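Local structure of 2-oxo-1,2-dihydroquinoline 8-monooxygenase, oxygenase component (Pseudomonas putida, 1Z02) at residues A[82-87]-A[108-113]; A[210-215]-A[367-372]. The protein probably hydroxylates 2-oxo-1,2-dihydroquinoline at carbon 8, as the oxygenase component of a Rieske-type monooxygenase with a [2Fe-2S] cluster and a mononuclear iron. All coordinates share one frame; numbering follows the deposited sequence.

Contact 1 (A[82-87]-A[108-113]); sequences DQCLHR and HGFTFD. With FES (Fe2/s2 (inorganic) cluster), chain H.
H86 and H108 meet at one iron of the [2Fe-2S] cluster. Each gives ND1 to FE1, at 2.4 Å from H86 ND1 and 2.4 Å from H108 ND1. The two ND1 atoms are close because they share this metal, not because they are hydrogen-bonded. The rings make an offset edge-to-face pair, with the edge of H86 toward the face of H108 and their planes at 79°. C84 SG binds the other iron, FE2, at 2.4 Å, and C105 SG is a further ligand of the cluster. C84 SG also accepts a hydrogen bond from H86 N at 3.5 Å, within the 82-87 loop.

F110 packs against H86 and the sulfide S1. Its ring is nearly parallel to the H86 imidazole, with the planes at 9°, but the two are slid apart and barely overlap. What sits over the centre of the F110 ring is H86 CB, a CH-pi contact 3.5 Å from the centroid. H86 CG is anti to the backbone N (chi1 -170°), which turns the imidazole to FE1 while CB stays over the F110 face. On the other face of the H86 imidazole lies R87 CG, so the ring is held between F110 and R87. F110 CD1 also touches the bridging sulfide S1 at 3.4 Å. An alanine in place of F110 would probably open a gap beside S1 and leave H86 CB and one face of its imidazole without their aromatic partner.

Further along the strand, F112 turns its edge to C84 SG. Its CE2 meets L85 CG at 3.6 Å. The outer nitrogens of both histidines reach the second subunit: H86 NE2 bonds to D391 and H108 NE2 to D218, both of that neighbouring subunit. Two histidines on one iron and two cysteines on the other define the Rieske [2Fe-2S] centre, here built from two loops of the Rieske domain.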
# COMPACT_ATOMS: atom_id res chain seq x y z
N ASP A 82 10.54 -7.59 21.40
CA ASP A 82 9.20 -8.13 21.16
C ASP A 82 9.22 -9.10 19.98
O ASP A 82 8.58 -8.85 18.95
CB ASP A 82 8.23 -6.97 20.89
CG ASP A 82 6.78 -7.37 21.08
OD1 ASP A 82 5.90 -6.57 20.70
OD2 ASP A 82 6.51 -8.48 21.60
N GLN A 83 9.94 -10.20 20.15
CA GLN A 83 10.07 -11.21 19.09
C GLN A 83 10.49 -12.56 19.67
O GLN A 83 11.60 -12.72 20.16
CB GLN A 83 11.12 -10.79 18.06
CG GLN A 83 11.32 -11.80 16.93
CD GLN A 83 12.58 -11.54 16.12
OE1 GLN A 83 13.70 -11.68 16.62
NE2 GLN A 83 12.40 -11.15 14.86
N CYS A 84 9.58 -13.53 19.61
CA CYS A 84 9.87 -14.86 20.13
C CYS A 84 10.90 -15.52 19.22
O CYS A 84 10.77 -15.43 17.99
CB CYS A 84 8.60 -15.69 20.16
SG CYS A 84 8.86 -17.34 20.86
N LEU A 85 11.89 -16.18 19.82
CA LEU A 85 12.97 -16.87 19.11
C LEU A 85 12.48 -18.07 18.35
O LEU A 85 13.12 -18.51 17.40
CB LEU A 85 14.01 -17.46 20.06
CG LEU A 85 14.48 -16.76 21.30
CD1 LEU A 85 15.50 -17.60 22.06
CD2 LEU A 85 15.03 -15.47 20.88
N HIS A 86 11.38 -18.64 18.82
CA HIS A 86 10.86 -19.81 18.16
C HIS A 86 10.42 -19.49 16.74
O HIS A 86 11.12 -19.81 15.79
CB HIS A 86 9.68 -20.42 18.92
CG HIS A 86 9.27 -21.76 18.40
ND1 HIS A 86 7.97 -22.24 18.50
CD2 HIS A 86 9.97 -22.72 17.76
CE1 HIS A 86 7.91 -23.43 17.95
NE2 HIS A 86 9.10 -23.75 17.49
N ARG A 87 9.26 -18.84 16.61
CA ARG A 87 8.74 -18.51 15.29
C ARG A 87 8.38 -17.05 15.04
O ARG A 87 7.48 -16.74 14.26
CB ARG A 87 7.58 -19.44 14.95
CG ARG A 87 7.99 -20.91 15.08
CD ARG A 87 7.02 -21.86 14.42
NE ARG A 87 6.98 -21.66 12.98
CZ ARG A 87 6.43 -22.52 12.13
NH1 ARG A 87 6.43 -22.24 10.83
NH2 ARG A 87 5.88 -23.64 12.57
N HIS A 108 3.53 -21.10 21.72
CA HIS A 108 3.96 -22.39 22.25
C HIS A 108 4.56 -22.31 23.65
O HIS A 108 5.01 -23.31 24.20
CB HIS A 108 4.98 -23.05 21.32
CG HIS A 108 4.47 -23.27 19.93
ND1 HIS A 108 4.72 -22.39 18.90
CD2 HIS A 108 3.73 -24.26 19.40
CE1 HIS A 108 4.15 -22.83 17.80
NE2 HIS A 108 3.54 -23.97 18.08
N GLY A 109 4.62 -21.11 24.22
CA GLY A 109 5.13 -20.99 25.57
C GLY A 109 6.61 -20.78 25.82
O GLY A 109 7.07 -21.01 26.95
N PHE A 110 7.37 -20.39 24.79
CA PHE A 110 8.78 -20.12 24.99
C PHE A 110 8.74 -19.05 26.08
O PHE A 110 8.00 -18.07 25.97
CB PHE A 110 9.42 -19.56 23.72
CG PHE A 110 10.11 -20.61 22.87
CD1 PHE A 110 9.46 -21.80 22.53
CD2 PHE A 110 11.41 -20.39 22.40
CE1 PHE A 110 10.10 -22.77 21.74
CE2 PHE A 110 12.06 -21.34 21.61
CZ PHE A 110 11.41 -22.54 21.27
N THR A 111 9.52 -19.24 27.14
CA THR A 111 9.50 -18.29 28.25
C THR A 111 10.84 -17.63 28.50
O THR A 111 11.89 -18.30 28.52
CB THR A 111 9.01 -19.00 29.53
OG1 THR A 111 7.76 -19.65 29.27
CG2 THR A 111 8.82 -18.00 30.64
N PHE A 112 10.82 -16.32 28.71
CA PHE A 112 12.05 -15.58 28.91
C PHE A 112 12.14 -14.84 30.23
O PHE A 112 11.13 -14.36 30.77
CB PHE A 112 12.26 -14.59 27.75
CG PHE A 112 12.05 -15.20 26.41
CD1 PHE A 112 10.80 -15.20 25.81
CD2 PHE A 112 13.10 -15.84 25.75
CE1 PHE A 112 10.58 -15.82 24.59
CE2 PHE A 112 12.89 -16.47 24.53
CZ PHE A 112 11.63 -16.46 23.94
N ASP A 113 13.35 -14.75 30.76
CA ASP A 113 13.61 -14.06 32.02
C ASP A 113 13.61 -12.56 31.76
O ASP A 113 14.33 -12.08 30.89
CB ASP A 113 14.95 -14.50 32.59
CG ASP A 113 15.21 -13.91 33.94
OD1 ASP A 113 14.38 -14.02 34.81
OD2 ASP A 113 16.24 -13.31 34.17
FE1 FES H . 6.38 -20.73 19.40
FE2 FES H . 6.67 -18.30 20.39
S1 FES H . 6.71 -20.17 21.48
S2 FES H . 6.25 -18.78 18.28

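Contact 2 (A[210-215]-A[367-372]); sequences RIACEN and YAREAM
N215 and R369 join the two helices through a single acceptor. N215 OD1 takes R369 NE at 2.8 Å and R369 NH1 at 3.0 Å. The guanidinium therefore approaches side-on, with OD1 near its plane. The two donors reach the carbonyl differently: NH1 lies in the carbonyl plane, while NE stands 56° out of it. Amide and guanidinium planes are steeply turned against each other. R369 is extended from CG to NE, which carries its CD past A212 CB at 3.8 Å and puts a guanidinium face over A212 O.

The other end of the amide is also used. N215 ND2 bonds to D365 OD2, an iron ligand, and to Y107 OH of the third subunit. N215 is thus a second-shell residue that probably helps to position D365, and it links that ligand to R369. R369 also makes a cation-pi contact with Y328, and its NH1 has a long, weak ion pair with E316.

I211 and M372 add an apolar contact. I211 CG2 presses on M372 CE at 3.3 Å, a tight carbon contact. M372 is bent at its last torsion (chi3 -63°), which brings CE to the isoleucine.

The N-to-C directions of the two segments lie 138° apart, nearer antiparallel than parallel, with axes 9.2 Å apart at closest approach. Helix 209-216 thus packs against helix 363-376, beside strand 313-320, whose Y318 touches A212 and R369, and near W382 of helix 380-384, which touches I211.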
# COMPACT_ATOMS: atom_id res chain seq x y z
N ARG A 210 14.28 12.48 10.85
CA ARG A 210 15.21 13.58 10.66
C ARG A 210 14.51 14.85 10.20
O ARG A 210 14.81 15.95 10.67
CB ARG A 210 16.29 13.19 9.64
CG ARG A 210 17.14 12.01 10.04
CD ARG A 210 17.97 11.47 8.88
NE ARG A 210 17.14 10.86 7.84
CZ ARG A 210 17.61 10.28 6.74
NH1 ARG A 210 16.77 9.76 5.86
NH2 ARG A 210 18.92 10.21 6.54
N ILE A 211 13.56 14.70 9.28
CA ILE A 211 12.83 15.84 8.76
C ILE A 211 11.99 16.50 9.86
O ILE A 211 11.82 17.71 9.88
CB ILE A 211 11.90 15.41 7.61
CG1 ILE A 211 12.74 14.81 6.47
CG2 ILE A 211 11.09 16.59 7.11
CD1 ILE A 211 13.89 15.71 5.97
N ALA A 212 11.46 15.68 10.76
CA ALA A 212 10.67 16.18 11.86
C ALA A 212 11.56 16.88 12.89
O ALA A 212 11.24 17.95 13.38
CB ALA A 212 9.91 15.03 12.52
N CYS A 213 12.69 16.24 13.23
CA CYS A 213 13.63 16.79 14.21
C CYS A 213 14.16 18.17 13.81
O CYS A 213 14.19 19.08 14.64
CB CYS A 213 14.82 15.83 14.39
SG CYS A 213 16.12 16.42 15.54
N GLU A 214 14.56 18.32 12.56
CA GLU A 214 15.09 19.60 12.10
C GLU A 214 14.08 20.73 12.18
O GLU A 214 14.43 21.88 12.43
CB GLU A 214 15.67 19.46 10.68
CG GLU A 214 16.88 18.53 10.66
CD GLU A 214 17.55 18.38 9.32
OE1 GLU A 214 18.44 17.50 9.22
OE2 GLU A 214 17.22 19.14 8.38
N ASN A 215 12.81 20.40 11.98
CA ASN A 215 11.76 21.41 12.06
C ASN A 215 11.65 21.86 13.52
O ASN A 215 11.43 23.03 13.79
CB ASN A 215 10.43 20.84 11.58
CG ASN A 215 9.22 21.53 12.21
OD1 ASN A 215 8.78 21.14 13.29
ND2 ASN A 215 8.69 22.56 11.53
N TYR A 367 2.00 19.68 9.68
CA TYR A 367 1.74 19.82 8.26
C TYR A 367 3.01 20.22 7.53
O TYR A 367 3.22 19.84 6.38
CB TYR A 367 0.64 20.85 8.02
CG TYR A 367 -0.65 20.53 8.74
CD1 TYR A 367 -0.86 20.95 10.05
CD2 TYR A 367 -1.63 19.74 8.14
CE1 TYR A 367 -2.01 20.59 10.75
CE2 TYR A 367 -2.79 19.37 8.83
CZ TYR A 367 -2.97 19.79 10.14
OH TYR A 367 -4.11 19.43 10.83
N ALA A 368 3.86 20.99 8.20
CA ALA A 368 5.11 21.43 7.60
C ALA A 368 6.03 20.21 7.42
O ALA A 368 6.68 20.06 6.39
CB ALA A 368 5.79 22.49 8.48
N ARG A 369 6.08 19.35 8.43
CA ARG A 369 6.93 18.17 8.33
C ARG A 369 6.48 17.22 7.22
O ARG A 369 7.29 16.82 6.38
CB ARG A 369 6.96 17.45 9.67
CG ARG A 369 7.57 18.28 10.78
CD ARG A 369 7.25 17.69 12.14
NE ARG A 369 7.71 18.56 13.21
CZ ARG A 369 7.45 18.35 14.50
NH1 ARG A 369 7.91 19.20 15.41
NH2 ARG A 369 6.73 17.31 14.87
N GLU A 370 5.19 16.86 7.19
CA GLU A 370 4.70 15.93 6.16
C GLU A 370 4.93 16.47 4.76
O GLU A 370 5.26 15.70 3.84
CB GLU A 370 3.21 15.63 6.36
CG GLU A 370 2.85 14.86 7.65
CD GLU A 370 1.37 14.47 7.72
OE1 GLU A 370 0.60 14.87 6.83
OE2 GLU A 370 0.98 13.76 8.68
N ALA A 371 4.78 17.78 4.58
CA ALA A 371 4.96 18.41 3.27
C ALA A 371 6.37 18.30 2.69
O ALA A 371 6.54 18.39 1.47
CB ALA A 371 4.56 19.88 3.36
N MET A 372 7.36 18.12 3.55
CA MET A 372 8.75 17.98 3.12
C MET A 372 9.17 16.54 2.83
O MET A 372 10.12 16.31 2.09
CB MET A 372 9.71 18.49 4.21
CG MET A 372 10.03 19.97 4.20
SD MET A 372 11.41 20.28 5.35
CE MET A 372 10.73 19.83 6.83

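In the fold
The two contacts lie in different parts of the chain: contact 1 in the Rieske domain, contact 2 in the domain that carries the mononuclear iron. Their centres are about 37 Å apart and their nearest atoms about 23 Å apart. Within one chain they do not touch. Across the trimer they do: R87 of contact 1 forms a salt bridge with E214 of a neighbouring subunit and packs on its M372, both residues of contact 2. The Rieske centre of one subunit therefore sits beside the iron site of the next. This is consistent with electron transfer between subunits, as in related Rieske oxygenases.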